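Local coordinates for protein acetyltransferase (Sinorhizobium meliloti, PDB 4JXR) that probably transfers the acetyl group of acetyl-CoA to an acceptor substrate, as a GNAT-superfamily relative of phosphinothricin acetyltransferases, at residues 22-34 with 149-161. Numbering follows the deposited sequence.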
loop_
_atom_site.group_PDB
_atom_site.type_symbol
_atom_site.label_atom_id
_atom_site.label_comp_id
_atom_site.label_asym_id
_atom_site.label_seq_id
_atom_site.Cartn_x
_atom_site.Cartn_y
_atom_site.Cartn_z
ATOM N N ARG A 22 -4.894 -18.932 8.475
ATOM C CA ARG A 22 -4.974 -18.833 9.930
ATOM C C ARG A 22 -3.612 -19.154 10.588
ATOM O O ARG A 22 -3.157 -18.442 11.496
ATOM C CB ARG A 22 -6.049 -19.786 10.450
ATOM C CG ARG A 22 -6.109 -19.889 11.973
ATOM C CD ARG A 22 -7.256 -20.794 12.466
ATOM N NE ARG A 22 -7.439 -20.632 13.919
ATOM C CZ ARG A 22 -8.276 -19.770 14.485
ATOM N NH1 ARG A 22 -9.091 -19.011 13.748
ATOM N NH2 ARG A 22 -8.307 -19.689 15.802
ATOM N N GLU A 23 -2.977 -20.235 10.134
ATOM C CA GLU A 23 -1.713 -20.660 10.725
ATOM C C GLU A 23 -0.697 -19.542 10.499
ATOM O O GLU A 23 0.149 -19.252 11.382
ATOM C CB GLU A 23 -1.280 -21.991 10.122
ATOM C CG GLU A 23 -0.064 -22.633 10.777
ATOM C CD GLU A 23 1.290 -22.012 10.481
ATOM O OE1 GLU A 23 1.582 -21.442 9.366
ATOM O OE2 GLU A 23 2.149 -22.242 11.396
ATOM N N SER A 24 -0.688 -18.938 9.307
ATOM C CA SER A 24 0.240 -17.840 9.014
ATOM C C SER A 24 -0.041 -16.623 9.878
ATOM O O SER A 24 0.890 -15.978 10.411
ATOM C CB SER A 24 0.138 -17.460 7.542
ATOM O OG SER A 24 1.079 -16.442 7.181
ATOM N N VAL A 25 -1.308 -16.288 10.051
ATOM C CA VAL A 25 -1.662 -15.152 10.874
ATOM C C VAL A 25 -1.165 -15.355 12.305
ATOM O O VAL A 25 -0.621 -14.438 12.911
ATOM C CB VAL A 25 -3.188 -14.902 10.857
ATOM C CG1 VAL A 25 -3.601 -13.925 11.954
ATOM C CG2 VAL A 25 -3.624 -14.383 9.492
ATOM N N LEU A 26 -1.372 -16.554 12.849
ATOM C CA LEU A 26 -1.024 -16.826 14.234
ATOM C C LEU A 26 0.436 -17.033 14.458
ATOM O O LEU A 26 0.919 -16.623 15.555
ATOM C CB LEU A 26 -1.779 -18.043 14.724
ATOM C CG LEU A 26 -3.285 -17.892 14.783
ATOM C CD1 LEU A 26 -3.983 -19.219 15.102
ATOM C CD2 LEU A 26 -3.707 -16.815 15.764
ATOM N N ASN A 27 1.172 -17.660 13.556
ATOM C CA ASN A 27 2.526 -18.071 13.828
ATOM C C ASN A 27 3.597 -17.352 13.047
ATOM O O ASN A 27 4.763 -17.468 13.401
ATOM C CB ASN A 27 2.618 -19.563 13.610
ATOM C CG ASN A 27 1.725 -20.351 14.610
ATOM O OD1 ASN A 27 1.478 -19.919 15.769
ATOM N ND2 ASN A 27 1.279 -21.507 14.181
ATOM N N GLY A 28 3.247 -16.562 12.045
ATOM C CA GLY A 28 4.256 -15.975 11.146
ATOM C C GLY A 28 4.226 -14.473 11.095
ATOM O O GLY A 28 3.408 -13.841 11.778
ATOM N N VAL A 29 5.097 -13.887 10.296
ATOM C CA VAL A 29 5.029 -12.454 10.091
ATOM C C VAL A 29 4.944 -12.110 8.602
ATOM O O VAL A 29 5.136 -10.945 8.259
ATOM C CB VAL A 29 6.189 -11.684 10.791
ATOM C CG1 VAL A 29 6.055 -11.753 12.313
ATOM C CG2 VAL A 29 7.529 -12.202 10.307
ATOM N N ALA A 30 4.683 -13.079 7.728
ATOM C CA ALA A 30 4.372 -12.796 6.320
ATOM C C ALA A 30 3.149 -11.943 6.185
ATOM O O ALA A 30 3.057 -11.213 5.226
ATOM C CB ALA A 30 4.221 -14.081 5.525
ATOM N N THR A 31 2.182 -12.120 7.078
ATOM C CA THR A 31 1.013 -11.281 7.086
ATOM C C THR A 31 0.995 -10.459 8.369
ATOM O O THR A 31 1.310 -10.957 9.453
ATOM C CB THR A 31 -0.300 -12.075 6.939
ATOM O OG1 THR A 31 -1.391 -11.176 7.151
ATOM C CG2 THR A 31 -0.372 -13.224 7.929
ATOM N N TYR A 32 0.634 -9.197 8.225
ATOM C CA TYR A 32 0.542 -8.276 9.344
ATOM C C TYR A 32 -0.869 -8.242 9.920
ATOM O O TYR A 32 -1.145 -7.506 10.862
ATOM C CB TYR A 32 0.973 -6.879 8.905
ATOM C CG TYR A 32 2.476 -6.737 8.737
ATOM C CD1 TYR A 32 3.329 -7.830 8.871
ATOM C CD2 TYR A 32 3.034 -5.509 8.448
ATOM C CE1 TYR A 32 4.697 -7.693 8.711
ATOM C CE2 TYR A 32 4.399 -5.362 8.278
ATOM C CZ TYR A 32 5.225 -6.457 8.410
ATOM O OH TYR A 32 6.584 -6.327 8.235
ATOM N N GLU A 33 -1.751 -9.055 9.346
ATOM C CA GLU A 33 -3.058 -9.327 10.108
ATOM C C GLU A 33 -2.866 -10.159 11.493
ATOM O O GLU A 33 -1.900 -10.894 11.547
ATOM C CB GLU A 33 -3.958 -10.130 9.167
ATOM C CG GLU A 33 -5.440 -10.049 9.405
ATOM C CD GLU A 33 -6.249 -10.111 8.115
ATOM O OE1 GLU A 33 -5.784 -10.656 7.085
ATOM O OE2 GLU A 33 -7.371 -9.612 8.147
ATOM N N GLU A 34 -3.605 -9.780 12.528
ATOM C CA GLU A 34 -3.439 -10.334 13.862
ATOM C C GLU A 34 -4.512 -11.386 14.159
ATOM O O GLU A 34 -4.225 -12.391 14.783
ATOM C CB GLU A 34 -3.504 -9.207 14.894
ATOM C CG GLU A 34 -3.854 -9.637 16.315
ATOM C CD GLU A 34 -3.948 -8.485 17.310
ATOM O OE1 GLU A 34 -4.893 -7.688 17.229
ATOM O OE2 GLU A 34 -3.073 -8.404 18.191
ATOM N N THR A 149 8.450 -0.962 10.521
ATOM C CA THR A 149 7.155 -0.585 10.079
ATOM C C THR A 149 6.040 -1.498 10.544
ATOM O O THR A 149 4.858 -1.094 10.503
ATOM C CB THR A 149 7.118 -0.476 8.533
ATOM O OG1 THR A 149 7.767 -1.613 7.951
ATOM C CG2 THR A 149 7.776 0.787 8.080
ATOM N N GLY A 150 6.357 -2.700 10.961
ATOM C CA GLY A 150 5.384 -3.568 11.583
ATOM C C GLY A 150 5.718 -3.807 13.061
ATOM O O GLY A 150 6.865 -3.700 13.470
ATOM N N PHE A 151 4.706 -4.164 13.834
ATOM C CA PHE A 151 4.885 -4.563 15.232
ATOM C C PHE A 151 3.986 -5.750 15.459
ATOM O O PHE A 151 2.783 -5.609 15.364
ATOM C CB PHE A 151 4.569 -3.409 16.189
ATOM C CG PHE A 151 4.991 -3.732 17.593
ATOM C CD1 PHE A 151 6.325 -3.644 17.957
ATOM C CD2 PHE A 151 4.068 -4.202 18.521
ATOM C CE1 PHE A 151 6.721 -3.958 19.238
ATOM C CE2 PHE A 151 4.476 -4.494 19.819
ATOM C CZ PHE A 151 5.798 -4.399 20.169
ATOM N N LYS A 152 4.572 -6.918 15.698
ATOM C CA LYS A 152 3.805 -8.155 15.882
ATOM C C LYS A 152 4.591 -9.107 16.776
ATOM O O LYS A 152 5.800 -9.165 16.684
ATOM C CB LYS A 152 3.503 -8.805 14.521
ATOM C CG LYS A 152 2.540 -9.988 14.584
ATOM C CD LYS A 152 2.171 -10.506 13.196
ATOM C CE LYS A 152 1.184 -11.668 13.277
ATOM N NZ LYS A 152 0.909 -12.315 11.958
ATOM N N HIS A 153 3.941 -9.898 17.581
ATOM C CA HIS A 153 4.589 -10.841 18.488
ATOM C C HIS A 153 5.712 -10.126 19.277
ATOM O O HIS A 153 6.808 -10.676 19.473
ATOM C CB HIS A 153 5.129 -12.049 17.717
ATOM C CG HIS A 153 4.072 -12.924 17.092
ATOM N ND1 HIS A 153 2.728 -12.847 17.399
ATOM C CD2 HIS A 153 4.190 -13.929 16.194
ATOM C CE1 HIS A 153 2.067 -13.773 16.716
ATOM N NE2 HIS A 153 2.929 -14.427 15.968
ATOM N N GLY A 154 5.408 -8.900 19.684
ATOM C CA GLY A 154 6.239 -8.144 20.600
ATOM C C GLY A 154 7.493 -7.548 19.987
ATOM O O GLY A 154 8.343 -7.062 20.732
ATOM N N ARG A 155 7.620 -7.557 18.651
ATOM C CA ARG A 155 8.844 -7.168 17.959
ATOM C C ARG A 155 8.555 -6.140 16.862
ATOM O O ARG A 155 7.561 -6.260 16.131
ATOM C CB ARG A 155 9.470 -8.407 17.269
ATOM C CG ARG A 155 9.776 -9.570 18.208
ATOM C CD ARG A 155 10.667 -10.640 17.574
ATOM N NE ARG A 155 10.616 -10.700 16.118
ATOM C CZ ARG A 155 9.795 -11.484 15.426
ATOM N NH1 ARG A 155 9.831 -11.478 14.095
ATOM N NH2 ARG A 155 8.935 -12.272 16.061
ATOM N N TRP A 156 9.471 -5.214 16.687
ATOM C CA TRP A 156 9.490 -4.363 15.490
ATOM C C TRP A 156 9.939 -5.185 14.300
ATOM O O TRP A 156 10.925 -5.919 14.370
ATOM C CB TRP A 156 10.405 -3.146 15.681
ATOM C CG TRP A 156 9.888 -2.129 16.632
ATOM C CD1 TRP A 156 10.393 -1.816 17.895
ATOM C CD2 TRP A 156 8.748 -1.300 16.453
ATOM N NE1 TRP A 156 9.645 -0.838 18.470
ATOM C CE2 TRP A 156 8.619 -0.504 17.610
ATOM C CE3 TRP A 156 7.777 -1.181 15.426
ATOM C CZ2 TRP A 156 7.611 0.405 17.775
ATOM C CZ3 TRP A 156 6.768 -0.288 15.588
ATOM C CH2 TRP A 156 6.689 0.508 16.763
ATOM N N LEU A 157 9.251 -5.033 13.178
ATOM C CA LEU A 157 9.471 -5.761 11.964
ATOM C C LEU A 157 9.793 -4.827 10.837
ATOM O O LEU A 157 9.166 -3.784 10.676
ATOM C CB LEU A 157 8.184 -6.505 11.580
ATOM C CG LEU A 157 7.627 -7.503 12.593
ATOM C CD1 LEU A 157 6.360 -8.120 12.041
ATOM C CD2 LEU A 157 8.590 -8.589 12.912
ATOM N N ASP A 158 10.752 -5.221 10.021
ATOM C CA ASP A 158 11.046 -4.553 8.754
ATOM C C ASP A 158 10.133 -5.120 7.665
ATOM O O ASP A 158 9.722 -6.285 7.735
ATOM C CB ASP A 158 12.495 -4.742 8.384
ATOM C CG ASP A 158 13.480 -4.190 9.406
ATOM O OD1 ASP A 158 13.142 -3.318 10.203
ATOM O OD2 ASP A 158 14.652 -4.662 9.344
ATOM N N THR A 159 9.886 -4.312 6.646
ATOM C CA THR A 159 9.060 -4.731 5.529
ATOM C C THR A 159 9.855 -4.516 4.240
ATOM O O THR A 159 10.238 -3.396 3.963
ATOM C CB THR A 159 7.734 -3.959 5.497
ATOM O OG1 THR A 159 7.118 -4.017 6.797
ATOM C CG2 THR A 159 6.789 -4.552 4.489
ATOM N N ALA A 160 10.139 -5.580 3.507
ATOM C CA ALA A 160 10.956 -5.475 2.297
ATOM C C ALA A 160 10.067 -5.319 1.080
ATOM O O ALA A 160 9.007 -5.913 0.994
ATOM C CB ALA A 160 11.832 -6.685 2.122
ATOM N N PHE A 161 10.494 -4.497 0.142
ATOM C CA PHE A 161 9.793 -4.283 -1.136
ATOM C C PHE A 161 10.681 -4.793 -2.245
ATOM O O PHE A 161 11.850 -4.387 -2.341
ATOM C CB PHE A 161 9.520 -2.812 -1.353
ATOM C CG PHE A 161 8.377 -2.290 -0.479
ATOM C CD1 PHE A 161 8.430 -2.282 0.907
ATOM C CD2 PHE A 161 7.230 -1.882 -1.031
ATOM C CE1 PHE A 161 7.371 -1.817 1.686
ATOM C CE2 PHE A 161 6.158 -1.408 -0.239
ATOM C CZ PHE A 161 6.279 -1.419 1.108
#
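Lys152 reaches from the end of its strand to the C-terminal turn of helix 14-27 and the loop after it, where four backbone carbonyls, those of Val25, Gly28, Thr31 and Glu33, grip its ammonium group. With CG anti to the backbone N (chi1 -172°) and every later torsion near 180°, the side chain is a straight rod that carries NZ to Val25 O at 2.8 Å, to Gly28 O and Thr31 O at 2.9 Å, and to Glu33 O at a longer 3.2 Å. NZ lies nearly in line with the C=O of Glu33, whereas it meets Val25 O at a bent C=O...N angle of 130°. Four oxygens surround three N-H groups, so at least one proton is probably shared. Val25 O belongs to the last turn, which has no helical N-H ahead of it, so the helix end would probably favour the positive charge. Next to the lysine, His153 NE2 makes a weak bond to Leu26 O, tentative because the ring has two conformers; Lys152 CG lies over one ring face, displaced toward the rim.

Farther along, Tyr32 and Leu157 run past each other in opposite directions, Leu157 CD1 resting 3.7 Å from Tyr32 CE1 and equally close to Val29 CG1. Thr159 OG1 lies near the tyrosine ring plane and shares a 2.8 Å hydrogen bond with Tyr32 OH, which Gly126 N also meets. Tyr32 CE2 approaches Gly150 CA, in the classic beta bulge where Thr149 and Gly150 face Leu157.

Tyr81 of the second subunit meets Tyr32 edge-to-face, and Val29 lies near the acetyl-CoA-binding residue His128. In the sheet, strand 155-165 runs between strand 119-125 and the outermost strand 141-152, and the type I' turn of this hairpin, Lys152 to Arg155, adjoins the end of helix 14-27.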